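Local coordinates for protein cadherin-related family member 2 (Homo sapiens, PDB 5CZR) that mediates calcium-dependent adhesion between neighbouring microvilli by pairing with CDHR5, and so controls how microvilli pack at the apical membrane of epithelial cells, at residues A[5-10]-A[78-83]; A[35-40]-A[82-87]; A[104-109]-A[128-133]; A[110-115]-A[206-211]. All blocks are in the same frame, centred on the assembly; numbering follows the deposited sequence.

Contact 1 (A[5-10]-A[78-83]). With CA (calcium ion), chain E.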
loop_
_atom_site.group_PDB
_atom_site.type_symbol
_atom_site.label_atom_id
_atom_site.label_comp_id
_atom_site.label_asym_id
_atom_site.label_seq_id
_atom_site.Cartn_x
_atom_site.Cartn_y
_atom_site.Cartn_z
ATOM N N PRO A 5 -34.485 5.826 -22.450
ATOM C CA PRO A 5 -33.986 4.873 -21.456
ATOM C C PRO A 5 -33.414 5.599 -20.243
ATOM O O PRO A 5 -33.076 6.789 -20.319
ATOM C CB PRO A 5 -32.884 4.129 -22.202
ATOM C CG PRO A 5 -32.424 5.113 -23.236
ATOM C CD PRO A 5 -33.650 5.851 -23.658
ATOM N N LYS A 6 -33.289 4.857 -19.158
ATOM C CA LYS A 6 -32.925 5.393 -17.856
ATOM C C LYS A 6 -32.031 4.377 -17.160
ATOM O O LYS A 6 -32.351 3.196 -17.091
ATOM C CB LYS A 6 -34.189 5.643 -17.030
ATOM C CG LYS A 6 -33.968 6.378 -15.708
ATOM C CD LYS A 6 -35.072 7.418 -15.422
ATOM C CE LYS A 6 -36.464 6.808 -15.262
ATOM N NZ LYS A 6 -36.649 6.207 -13.901
ATOM N N PHE A 7 -30.849 4.822 -16.767
ATOM C CA PHE A 7 -29.933 4.009 -15.971
ATOM C C PHE A 7 -30.577 3.662 -14.635
ATOM O O PHE A 7 -31.287 4.475 -14.039
ATOM C CB PHE A 7 -28.639 4.790 -15.705
ATOM C CG PHE A 7 -27.655 4.756 -16.862
ATOM C CD1 PHE A 7 -27.047 3.578 -17.222
ATOM C CD2 PHE A 7 -27.299 5.910 -17.526
ATOM C CE1 PHE A 7 -26.122 3.548 -18.249
ATOM C CE2 PHE A 7 -26.365 5.899 -18.541
ATOM C CZ PHE A 7 -25.766 4.723 -18.898
ATOM N N LEU A 8 -30.328 2.458 -14.173
ATOM C CA LEU A 8 -30.757 2.084 -12.831
ATOM C C LEU A 8 -30.113 2.989 -11.799
ATOM O O LEU A 8 -29.031 3.516 -12.009
ATOM C CB LEU A 8 -30.419 0.604 -12.528
ATOM C CG LEU A 8 -31.038 -0.449 -13.485
ATOM C CD1 LEU A 8 -30.908 -1.869 -12.922
ATOM C CD2 LEU A 8 -32.495 -0.123 -13.810
ATOM N N ALA A 9 -30.797 3.133 -10.672
ATOM C CA ALA A 9 -30.363 3.971 -9.573
ATOM C C ALA A 9 -28.908 3.769 -9.136
ATOM O O ALA A 9 -28.227 4.737 -8.774
ATOM C CB ALA A 9 -31.314 3.798 -8.373
ATOM N N ASN A 10 -28.427 2.532 -9.137
ATOM C CA ASN A 10 -27.070 2.252 -8.644
ATOM C C ASN A 10 -25.949 2.555 -9.669
ATOM O O ASN A 10 -24.785 2.314 -9.397
ATOM C CB ASN A 10 -26.956 0.812 -8.122
ATOM C CG ASN A 10 -27.208 -0.218 -9.222
ATOM O OD1 ASN A 10 -28.052 -0.006 -10.101
ATOM N ND2 ASN A 10 -26.453 -1.281 -9.220
ATOM N N ILE A 78 -21.076 8.102 -18.674
ATOM C CA ILE A 78 -21.658 6.901 -19.160
ATOM C C ILE A 78 -22.839 7.226 -20.051
ATOM O O ILE A 78 -23.542 8.188 -19.841
ATOM C CB ILE A 78 -22.036 5.931 -18.039
ATOM C CG1 ILE A 78 -22.977 6.583 -17.015
ATOM C CG2 ILE A 78 -20.775 5.423 -17.352
ATOM C CD1 ILE A 78 -23.605 5.575 -16.057
ATOM N N SER A 79 -23.086 6.344 -21.011
ATOM C CA SER A 79 -24.105 6.571 -22.021
ATOM C C SER A 79 -24.954 5.302 -22.263
ATOM O O SER A 79 -24.417 4.198 -22.344
ATOM C CB SER A 79 -23.410 6.937 -23.326
ATOM O OG SER A 79 -24.344 7.165 -24.348
ATOM N N VAL A 80 -26.262 5.491 -22.356
ATOM C CA VAL A 80 -27.146 4.480 -22.873
ATOM C C VAL A 80 -28.029 5.089 -23.971
ATOM O O VAL A 80 -28.519 6.197 -23.843
ATOM C CB VAL A 80 -28.008 3.846 -21.766
ATOM C CG1 VAL A 80 -28.849 4.899 -21.036
ATOM C CG2 VAL A 80 -28.900 2.754 -22.344
ATOM N N SER A 81 -28.212 4.336 -25.042
ATOM C CA SER A 81 -28.938 4.804 -26.202
ATOM C C SER A 81 -29.990 3.782 -26.587
ATOM O O SER A 81 -29.673 2.588 -26.694
ATOM C CB SER A 81 -27.987 4.999 -27.360
ATOM O OG SER A 81 -27.076 6.027 -27.069
ATOM N N ASP A 82 -31.245 4.207 -26.766
ATOM C CA ASP A 82 -32.192 3.354 -27.518
ATOM C C ASP A 82 -31.974 3.716 -29.009
ATOM O O ASP A 82 -30.957 4.358 -29.330
ATOM C CB ASP A 82 -33.624 3.461 -26.958
ATOM C CG ASP A 82 -34.278 4.808 -27.219
ATOM O OD1 ASP A 82 -33.759 5.642 -28.005
ATOM O OD2 ASP A 82 -35.330 5.033 -26.617
ATOM N N PRO A 83 -32.838 3.249 -29.924
ATOM C CA PRO A 83 -32.616 3.587 -31.351
ATOM C C PRO A 83 -32.790 5.071 -31.681
ATOM O O PRO A 83 -32.240 5.526 -32.682
ATOM C CB PRO A 83 -33.674 2.763 -32.073
ATOM C CG PRO A 83 -33.981 1.630 -31.148
ATOM C CD PRO A 83 -33.871 2.215 -29.770
HETATM CA CA CA E . -37.344 3.909 -25.784
#

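Contact 2 (A[35-40]-A[82-87]). With CA (calcium ion), chain E.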
loop_
_atom_site.group_PDB
_atom_site.type_symbol
_atom_site.label_atom_id
_atom_site.label_comp_id
_atom_site.label_asym_id
_atom_site.label_seq_id
_atom_site.Cartn_x
_atom_site.Cartn_y
_atom_site.Cartn_z
ATOM N N ASP A 35 -40.266 1.256 -23.457
ATOM C CA ASP A 35 -40.724 0.695 -24.736
ATOM C C ASP A 35 -40.091 -0.652 -25.016
ATOM O O ASP A 35 -40.393 -1.285 -26.017
ATOM C CB ASP A 35 -40.391 1.626 -25.886
ATOM C CG ASP A 35 -40.764 3.065 -25.592
ATOM O OD1 ASP A 35 -41.975 3.382 -25.444
ATOM O OD2 ASP A 35 -39.837 3.893 -25.527
ATOM N N ASN A 36 -39.196 -1.094 -24.138
ATOM C CA ASN A 36 -38.476 -2.332 -24.348
ATOM C C ASN A 36 -37.551 -2.314 -25.577
ATOM O O ASN A 36 -37.348 -3.337 -26.238
ATOM C CB ASN A 36 -39.501 -3.459 -24.440
ATOM C CG ASN A 36 -39.120 -4.659 -23.622
ATOM O OD1 ASN A 36 -38.939 -4.587 -22.385
ATOM N ND2 ASN A 36 -39.011 -5.782 -24.302
ATOM N N ASP A 37 -36.989 -1.142 -25.876
ATOM C CA ASP A 37 -36.102 -0.973 -27.028
ATOM C C ASP A 37 -34.769 -1.666 -26.747
ATOM O O ASP A 37 -34.348 -1.726 -25.609
ATOM C CB ASP A 37 -35.817 0.517 -27.300
ATOM C CG ASP A 37 -37.014 1.253 -27.870
ATOM O OD1 ASP A 37 -37.640 0.697 -28.801
ATOM O OD2 ASP A 37 -37.310 2.389 -27.425
ATOM N N PRO A 38 -34.103 -2.167 -27.800
ATOM C CA PRO A 38 -32.727 -2.592 -27.636
ATOM C C PRO A 38 -31.870 -1.387 -27.291
ATOM O O PRO A 38 -32.067 -0.320 -27.869
ATOM C CB PRO A 38 -32.354 -3.117 -29.013
ATOM C CG PRO A 38 -33.223 -2.361 -29.941
ATOM C CD PRO A 38 -34.532 -2.228 -29.205
ATOM N N LEU A 39 -30.950 -1.576 -26.335
ATOM C CA LEU A 39 -30.150 -0.484 -25.746
ATOM C C LEU A 39 -28.685 -0.727 -25.980
ATOM O O LEU A 39 -28.221 -1.877 -25.911
ATOM C CB LEU A 39 -30.380 -0.408 -24.238
ATOM C CG LEU A 39 -31.850 -0.222 -23.815
ATOM C CD1 LEU A 39 -31.956 -0.068 -22.306
ATOM C CD2 LEU A 39 -32.464 0.983 -24.531
ATOM N N THR A 40 -27.952 0.344 -26.296
ATOM C CA THR A 40 -26.514 0.269 -26.456
ATOM C C THR A 40 -25.791 1.212 -25.528
ATOM O O THR A 40 -26.324 2.278 -25.140
ATOM C CB THR A 40 -26.077 0.487 -27.895
ATOM O OG1 THR A 40 -26.498 1.793 -28.343
ATOM C CG2 THR A 40 -26.677 -0.599 -28.804
ATOM N N ASP A 82 -31.245 4.207 -26.766
ATOM C CA ASP A 82 -32.192 3.354 -27.518
ATOM C C ASP A 82 -31.974 3.716 -29.009
ATOM O O ASP A 82 -30.957 4.358 -29.330
ATOM C CB ASP A 82 -33.624 3.461 -26.958
ATOM C CG ASP A 82 -34.278 4.808 -27.219
ATOM O OD1 ASP A 82 -33.759 5.642 -28.005
ATOM O OD2 ASP A 82 -35.330 5.033 -26.617
ATOM N N PRO A 83 -32.838 3.249 -29.924
ATOM C CA PRO A 83 -32.616 3.587 -31.351
ATOM C C PRO A 83 -32.790 5.071 -31.681
ATOM O O PRO A 83 -32.240 5.526 -32.682
ATOM C CB PRO A 83 -33.674 2.763 -32.073
ATOM C CG PRO A 83 -33.981 1.630 -31.148
ATOM C CD PRO A 83 -33.871 2.215 -29.770
ATOM N N TYR A 84 -33.449 5.827 -30.788
ATOM C CA TYR A 84 -33.874 7.209 -31.057
ATOM C C TYR A 84 -33.155 8.306 -30.276
ATOM O O TYR A 84 -33.041 9.423 -30.757
ATOM C CB TYR A 84 -35.375 7.325 -30.786
ATOM C CG TYR A 84 -36.135 6.125 -31.275
ATOM C CD1 TYR A 84 -36.393 5.948 -32.643
ATOM C CD2 TYR A 84 -36.572 5.150 -30.387
ATOM C CE1 TYR A 84 -37.076 4.833 -33.100
ATOM C CE2 TYR A 84 -37.264 4.039 -30.839
ATOM C CZ TYR A 84 -37.488 3.884 -32.191
ATOM O OH TYR A 84 -38.153 2.776 -32.622
ATOM N N ILE A 85 -32.700 8.006 -29.059
ATOM C CA ILE A 85 -32.087 9.025 -28.223
ATOM C C ILE A 85 -30.901 8.489 -27.422
ATOM O O ILE A 85 -30.930 7.345 -26.935
ATOM C CB ILE A 85 -33.153 9.691 -27.312
ATOM C CG1 ILE A 85 -32.566 10.952 -26.643
ATOM C CG2 ILE A 85 -33.758 8.681 -26.311
ATOM C CD1 ILE A 85 -33.592 11.813 -25.891
ATOM N N GLN A 86 -29.896 9.348 -27.257
ATOM C CA GLN A 86 -28.745 9.062 -26.457
ATOM C C GLN A 86 -28.885 9.723 -25.090
ATOM O O GLN A 86 -29.225 10.880 -25.025
ATOM C CB GLN A 86 -27.508 9.617 -27.166
ATOM C CG GLN A 86 -26.241 9.351 -26.371
ATOM C CD GLN A 86 -24.973 9.749 -27.074
ATOM O OE1 GLN A 86 -24.967 10.566 -28.000
ATOM N NE2 GLN A 86 -23.852 9.140 -26.626
ATOM N N VAL A 87 -28.645 8.979 -24.016
ATOM C CA VAL A 87 -28.788 9.470 -22.642
ATOM C C VAL A 87 -27.443 9.301 -21.902
ATOM O O VAL A 87 -26.883 8.216 -21.888
ATOM C CB VAL A 87 -29.898 8.668 -21.881
ATOM C CG1 VAL A 87 -29.972 9.031 -20.368
ATOM C CG2 VAL A 87 -31.245 8.875 -22.554
HETATM CA CA CA E . -37.344 3.909 -25.784
HETATM O O HOH W 1 -28.818 2.276 -29.754
#

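Contact 3 (A[104-109]-A[128-133]). With CA (calcium ion), chain H; CA (calcium ion), chain G.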
loop_
_atom_site.group_PDB
_atom_site.type_symbol
_atom_site.label_atom_id
_atom_site.label_comp_id
_atom_site.label_asym_id
_atom_site.label_seq_id
_atom_site.Cartn_x
_atom_site.Cartn_y
_atom_site.Cartn_z
ATOM N N VAL A 104 9.225 1.749 3.432
ATOM C CA VAL A 104 10.481 2.226 2.856
ATOM C C VAL A 104 11.201 3.048 3.958
ATOM O O VAL A 104 10.656 3.998 4.505
ATOM C CB VAL A 104 10.207 3.119 1.597
ATOM C CG1 VAL A 104 11.486 3.778 1.051
ATOM C CG2 VAL A 104 9.511 2.326 0.488
ATOM N N PHE A 105 12.444 2.693 4.236
ATOM C CA PHE A 105 13.265 3.412 5.182
ATOM C C PHE A 105 13.699 4.759 4.613
ATOM O O PHE A 105 14.085 4.847 3.456
ATOM C CB PHE A 105 14.484 2.577 5.600
ATOM C CG PHE A 105 14.178 1.567 6.646
ATOM C CD1 PHE A 105 14.112 1.942 7.967
ATOM C CD2 PHE A 105 13.912 0.245 6.302
ATOM C CE1 PHE A 105 13.769 1.034 8.949
ATOM C CE2 PHE A 105 13.579 -0.683 7.277
ATOM C CZ PHE A 105 13.517 -0.285 8.617
ATOM N N GLN A 106 13.565 5.810 5.437
ATOM C CA GLN A 106 13.826 7.179 5.003
ATOM C C GLN A 106 15.309 7.534 5.106
ATOM O O GLN A 106 15.866 8.140 4.206
ATOM C CB GLN A 106 12.990 8.178 5.819
ATOM C CG GLN A 106 11.485 7.981 5.708
ATOM C CD GLN A 106 10.971 7.997 4.250
ATOM O OE1 GLN A 106 10.771 9.063 3.677
ATOM N NE2 GLN A 106 10.734 6.816 3.672
ATOM N N ASN A 107 15.915 7.127 6.204
ATOM C CA ASN A 107 17.305 7.416 6.567
ATOM C C ASN A 107 18.333 7.250 5.439
ATOM O O ASN A 107 18.270 6.277 4.690
ATOM C CB ASN A 107 17.694 6.464 7.711
ATOM C CG ASN A 107 16.628 6.366 8.835
ATOM O OD1 ASN A 107 15.527 5.774 8.671
ATOM N ND2 ASN A 107 17.003 6.895 10.014
ATOM N N THR A 108 19.285 8.180 5.324
ATOM C CA THR A 108 20.456 7.974 4.448
ATOM C C THR A 108 21.461 7.116 5.215
ATOM O O THR A 108 21.824 5.998 4.799
ATOM C CB THR A 108 21.113 9.327 4.072
ATOM O OG1 THR A 108 20.101 10.167 3.551
ATOM C CG2 THR A 108 22.257 9.236 3.006
ATOM N N ALA A 109 21.863 7.628 6.373
ATOM C CA ALA A 109 22.981 7.042 7.127
ATOM C C ALA A 109 22.520 5.967 8.121
ATOM O O ALA A 109 21.468 6.130 8.762
ATOM C CB ALA A 109 23.746 8.137 7.856
ATOM N N LEU A 128 13.256 5.286 10.699
ATOM C CA LEU A 128 11.908 5.574 10.269
ATOM C C LEU A 128 11.637 4.901 8.943
ATOM O O LEU A 128 12.352 5.119 7.958
ATOM C CB LEU A 128 11.741 7.070 10.114
ATOM C CG LEU A 128 10.395 7.464 9.472
ATOM C CD1 LEU A 128 9.236 7.144 10.415
ATOM C CD2 LEU A 128 10.406 8.930 9.091
ATOM N N ALA A 129 10.544 4.149 8.888
ATOM C CA ALA A 129 10.046 3.632 7.613
ATOM C C ALA A 129 8.613 4.064 7.391
ATOM O O ALA A 129 7.822 4.068 8.301
ATOM C CB ALA A 129 10.142 2.128 7.599
ATOM N N VAL A 130 8.287 4.416 6.161
ATOM C CA VAL A 130 6.955 4.863 5.794
ATOM C C VAL A 130 6.320 3.972 4.713
ATOM O O VAL A 130 6.984 3.528 3.775
ATOM C CB VAL A 130 7.002 6.330 5.328
ATOM C CG1 VAL A 130 5.606 6.814 4.945
ATOM C CG2 VAL A 130 7.529 7.175 6.472
ATOM N N ASP A 131 5.038 3.690 4.885
ATOM C CA ASP A 131 4.265 2.874 3.947
ATOM C C ASP A 131 3.096 3.704 3.454
ATOM O O ASP A 131 2.300 4.180 4.256
ATOM C CB ASP A 131 3.775 1.649 4.687
ATOM C CG ASP A 131 3.139 0.614 3.778
ATOM O OD1 ASP A 131 2.149 0.921 3.087
ATOM O OD2 ASP A 131 3.574 -0.553 3.855
ATOM N N LYS A 132 2.968 3.846 2.149
ATOM C CA LYS A 132 1.916 4.674 1.538
ATOM C C LYS A 132 0.471 4.217 1.721
ATOM O O LYS A 132 -0.455 5.019 1.590
ATOM C CB LYS A 132 2.154 4.764 0.040
ATOM C CG LYS A 132 3.403 5.527 -0.341
ATOM C CD LYS A 132 3.794 5.217 -1.775
ATOM C CE LYS A 132 5.071 5.952 -2.159
ATOM N NZ LYS A 132 5.170 5.943 -3.644
ATOM N N ASP A 133 0.262 2.941 1.989
ATOM C CA ASP A 133 -1.084 2.402 2.024
ATOM C C ASP A 133 -1.861 2.940 3.210
ATOM O O ASP A 133 -1.282 3.526 4.102
ATOM C CB ASP A 133 -1.045 0.875 2.007
ATOM C CG ASP A 133 -0.428 0.327 0.725
ATOM O OD1 ASP A 133 -0.787 0.799 -0.369
ATOM O OD2 ASP A 133 0.443 -0.560 0.796
HETATM CA CA CA H . 1.654 -1.597 2.685
HETATM CA CA CA G . -2.352 0.780 -2.015
#

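Contact 4 (A[110-115]-A[206-211])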
loop_
_atom_site.group_PDB
_atom_site.type_symbol
_atom_site.label_atom_id
_atom_site.label_comp_id
_atom_site.label_asym_id
_atom_site.label_seq_id
_atom_site.Cartn_x
_atom_site.Cartn_y
_atom_site.Cartn_z
ATOM N N PHE A 110 23.307 4.888 8.234
ATOM C CA PHE A 110 23.047 3.820 9.202
ATOM C C PHE A 110 24.297 3.374 9.947
ATOM O O PHE A 110 24.657 2.200 9.973
ATOM C CB PHE A 110 22.445 2.618 8.525
ATOM C CG PHE A 110 21.134 2.881 7.896
ATOM C CD1 PHE A 110 20.001 3.058 8.678
ATOM C CD2 PHE A 110 21.022 2.934 6.496
ATOM C CE1 PHE A 110 18.778 3.281 8.089
ATOM C CE2 PHE A 110 19.796 3.153 5.896
ATOM C CZ PHE A 110 18.673 3.320 6.694
ATOM N N SER A 111 24.963 4.326 10.564
ATOM C CA SER A 111 26.045 3.995 11.444
ATOM C C SER A 111 26.114 4.979 12.619
ATOM O O SER A 111 25.695 6.133 12.522
ATOM C CB SER A 111 27.383 3.875 10.675
ATOM O OG SER A 111 27.890 5.140 10.362
ATOM N N THR A 112 26.632 4.476 13.729
ATOM C CA THR A 112 26.831 5.289 14.905
ATOM C C THR A 112 27.941 4.697 15.751
ATOM O O THR A 112 28.432 3.596 15.506
ATOM C CB THR A 112 25.551 5.406 15.743
ATOM O OG1 THR A 112 25.726 6.437 16.700
ATOM C CG2 THR A 112 25.234 4.111 16.462
ATOM N N SER A 113 28.340 5.469 16.736
ATOM C CA SER A 113 29.395 5.092 17.624
ATOM C C SER A 113 28.898 5.356 19.036
ATOM O O SER A 113 28.333 6.405 19.305
ATOM C CB SER A 113 30.632 5.931 17.308
ATOM O OG SER A 113 31.734 5.437 18.019
ATOM N N ILE A 114 29.032 4.383 19.914
ATOM C CA ILE A 114 28.590 4.573 21.279
ATOM C C ILE A 114 29.639 4.147 22.278
ATOM O O ILE A 114 30.364 3.161 22.081
ATOM C CB ILE A 114 27.276 3.845 21.564
ATOM C CG1 ILE A 114 27.370 2.364 21.201
ATOM C CG2 ILE A 114 26.137 4.516 20.804
ATOM C CD1 ILE A 114 26.177 1.541 21.666
ATOM N N ASN A 115 29.676 4.876 23.383
ATOM C CA ASN A 115 30.599 4.579 24.480
ATOM C C ASN A 115 30.162 3.319 25.216
ATOM O O ASN A 115 28.965 3.115 25.401
ATOM C CB ASN A 115 30.651 5.780 25.417
ATOM C CG ASN A 115 31.333 6.995 24.779
ATOM O OD1 ASN A 115 32.313 6.869 24.024
ATOM N ND2 ASN A 115 30.825 8.185 25.095
ATOM N N VAL A 206 17.737 -3.384 6.181
ATOM C CA VAL A 206 18.731 -2.339 6.393
ATOM C C VAL A 206 19.664 -2.767 7.505
ATOM O O VAL A 206 19.269 -3.512 8.417
ATOM C CB VAL A 206 18.128 -0.935 6.684
ATOM C CG1 VAL A 206 17.265 -0.466 5.493
ATOM C CG2 VAL A 206 17.308 -0.934 7.947
ATOM N N PHE A 207 20.888 -2.267 7.425
ATOM C CA PHE A 207 21.955 -2.644 8.334
ATOM C C PHE A 207 22.490 -1.431 9.092
ATOM O O PHE A 207 22.971 -0.466 8.478
ATOM C CB PHE A 207 23.071 -3.314 7.555
ATOM C CG PHE A 207 22.621 -4.566 6.886
ATOM C CD1 PHE A 207 22.577 -5.760 7.590
ATOM C CD2 PHE A 207 22.136 -4.538 5.575
ATOM C CE1 PHE A 207 22.139 -6.939 6.974
ATOM C CE2 PHE A 207 21.674 -5.708 4.954
ATOM C CZ PHE A 207 21.696 -6.910 5.655
ATOM N N LEU A 208 22.417 -1.504 10.417
ATOM C CA LEU A 208 22.974 -0.486 11.285
ATOM C C LEU A 208 24.332 -0.954 11.843
ATOM O O LEU A 208 24.414 -1.993 12.497
ATOM C CB LEU A 208 21.991 -0.188 12.408
ATOM C CG LEU A 208 22.470 0.655 13.588
ATOM C CD1 LEU A 208 22.964 2.030 13.188
ATOM C CD2 LEU A 208 21.335 0.800 14.577
ATOM N N SER A 209 25.382 -0.187 11.573
ATOM C CA SER A 209 26.703 -0.460 12.118
ATOM C C SER A 209 26.951 0.320 13.394
ATOM O O SER A 209 26.831 1.542 13.416
ATOM C CB SER A 209 27.759 -0.105 11.106
ATOM O OG SER A 209 27.537 -0.888 9.944
ATOM N N ILE A 210 27.243 -0.400 14.459
ATOM C CA ILE A 210 27.477 0.207 15.742
ATOM C C ILE A 210 28.894 -0.087 16.143
ATOM O O ILE A 210 29.238 -1.241 16.324
ATOM C CB ILE A 210 26.512 -0.337 16.816
ATOM C CG1 ILE A 210 25.057 -0.009 16.426
ATOM C CG2 ILE A 210 26.836 0.261 18.205
ATOM C CD1 ILE A 210 23.999 -0.525 17.379
ATOM N N SER A 211 29.709 0.966 16.273
ATOM C CA SER A 211 31.027 0.886 16.887
ATOM C C SER A 211 30.937 1.175 18.372
ATOM O O SER A 211 30.344 2.176 18.773
ATOM C CB SER A 211 31.967 1.902 16.257
ATOM O OG SER A 211 32.179 1.616 14.892
#

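Contact 1 (A[5-10]-A[78-83])
The backbones of 5-10 and 78-83 do not pair. No hydrogen bond links them, and their CA atoms come nearest at Pro5 and Asp82, 6.5 Å apart. Strand 6-7 lies at the edge of one sheet, beside strand 25-32. Strand 73-81 belongs to the other sheet, where the backbone of Val80 is hydrogen-bonded to that of Val87. The contact is therefore made by the side chains of 5-10, which pack on the side chains and backbone of a strand in the other sheet. Phe7 carries it. Its CG stands anti to the carbonyl carbon (chi1 -81°), and the ring tip reaches in between Ile78 and Val80. Ile78 CD1 sits over the centre of one face, 3.7 Å from the centroid of the Phe7 ring. Val80 CG1 lies over the opposite face, 3.8 Å from the same Phe7 centroid and shifted toward the rim. Both are CH-pi contacts. The tip atom Phe7 CZ reaches the strand backbone, 3.5 Å from Ser79 C. The ring is thus clamped between two branched side chains that flank Ser79. An alanine in place of Phe7 would remove the ring held by both methyl groups and would probably loosen the packing of strand 6-7 on the strand opposite. Pro5 packs more lightly, with CG 4.2 Å from Val80 CG1. Its CD lies 3.5 Å from Asp82 OD2, the oxygen that binds calcium, so the pyrrolidine ring flanks the carboxylate at about a right angle. Face-to-face packing of two sheets, with a calcium site at one end, is characteristic of the cadherin repeat, here the first extracellular one.

Contact 2 (A[35-40]-A[82-87])
Asp82 OD1 is gripped by two backbone N-H groups of its own segment. Tyr84 N donates at 2.8 Å to Asp82 OD1 from above the carboxylate plane. Ile85 N donates at 2.8 Å to Asp82 OD1, nearly along the C-O axis. These bonds make an Asx turn and an Asx motif, which fix the rotation of the carboxylate. The other oxygen, OD2, is then turned to the calcium ion, 2.5 Å from Asp82 OD2. Asp37 OD2 binds the same ion at 2.2 Å and Asp35 OD2 at 2.5 Å, both from segment 35-40. Asn2, Val3 and Asp33 complete the site. This is a calcium site at the N-terminal tip of the first cadherin repeat, with a loop before strand 40-44 and the turn after strand 73-81 drawn to one ion. Asp37 and Asp82 run side by side with carboxylate planes 88° apart. Their OD2 atoms are 3.4 Å apart, a closeness of like charges that the shared calcium probably offsets. An alanine at Asp82 would remove both the calcium ligand and the acceptor of the turn, and would probably loosen the turn and weaken the site. Carbon atoms also meet beside the ion. Asp37 CB rests 3.6 Å from Pro83 CD, and Leu39 CD2 lies 3.7 Å from Asp82 CB. Asp37 OD2 meets the Tyr84 ring at its edge, while Pro83 CB sits over one face of that ring. Farther along, a water bridges Thr40 OG1 and Asp82 O, donating to the carbonyl.

Contact 3 (A[104-109]-A[128-133])
The tight part of this contact is a short antiparallel pairing of strands 104-105 and 123-130. Val104 and Val130 form a hydrogen-bonded pair, with each N at 2.9 Å from the other's O. Phe105 and Ala129 form the next, non-hydrogen-bonded pair. Here Ala129 CB sits over the centre of the Phe105 ring, 4.0 Å from its centroid, as a CH-pi contact. Ala187 and Tyr142 also pack on this ring from within the repeat. Gln106 N continues the pairing with a bond to Leu128 O, nearly along the C=O axis. Asn107 then uses its side chain: OD1 accepts from Leu128 N at 3.1 Å on an in-plane lone pair.

The side with Val104 and Val130 is looser and exposed. Gln106 bends at chi2 (-55°) and folds back along its own segment, so that Gln106 NE2 donates to Val104 O at 2.9 Å. That carbonyl is gripped twice, by Gln106 NE2 and Val130 N. The aliphatic part of Gln106 runs alongside Leu128, with Gln106 CG 3.7 Å from Leu128 CD2.

Farther along the chain, Asp131 binds one calcium through both oxygens, and Asp133 bridges two calcium ions, OD2 to that one and OD1 to the next. Asp131 OD1 also accepts from Asp133 N, an Asx turn. Hydrogen bonds from backbone N-H groups thus hold the start of the second cadherin repeat to the segment that goes on to supply carboxylate ligands to the calcium ions between repeats.

Contact 4 (A[110-115]-A[206-211])
Strands 111-115 and 206-211 run parallel, 28° apart in direction and 4.7 Å at closest approach, pairing Ser111 with Ser209, Thr112 with Ile210 and Ser113 with Ser211. Four backbone bonds join them. The shortest is Ile114 N to Ser211 O, 2.8 Å and nearly along the C=O axis. The face with Thr112 and Ile210 is mostly apolar. Ile114 CG1 takes the crowded position between N and the carbonyl carbon (chi1 54°), which brings it 3.7 Å from Ile210 CG2 as the two chains cross obliquely. Thr112 lies alongside Ile210, with its methyl CG2 4.1 Å from Ile210 CG1. Phe125 of strand 123-130, in the opposite sheet, packs on Thr112 and Leu208. At the start of the pairing Phe110 CB presses on the backbone, 3.1 Å from Phe207 O. One face of the Phe110 ring looks onto Val206 CB, off toward the rim.

The other face is lined by serines: Ser111 CB is 4.0 Å from Ser209 CB, and Ser113 OG is 4.0 Å from Ser211 CB. No hydrogen bond joins these serine side chains across the strands. Backbone amides therefore do the joining, while one face suits the sandwich core and the other suits water.

Overall arrangement
Contacts 1 and 2 lie in the first cadherin repeat, and contacts 3 and 4 in the second. Contact 1 is buried and joins the two sheets by packing, without a hydrogen bond. Contact 2, centred 8 Å away, is a surface contact; it shares Asp82 and one calcium ion with contact 1, and is mainly ionic. Contact 3 is also at the surface but is built on backbone bonds, with calcium ligands at its end. Contact 4 is partly buried, has parallel pairing and no metal. Contacts 3 and 4 touch where Phe105 packs on Val206, so the edge strand 104-105 of one sheet meets an inner strand of the other. Contacts 2 and 4 are farthest apart, about 72 Å between centres.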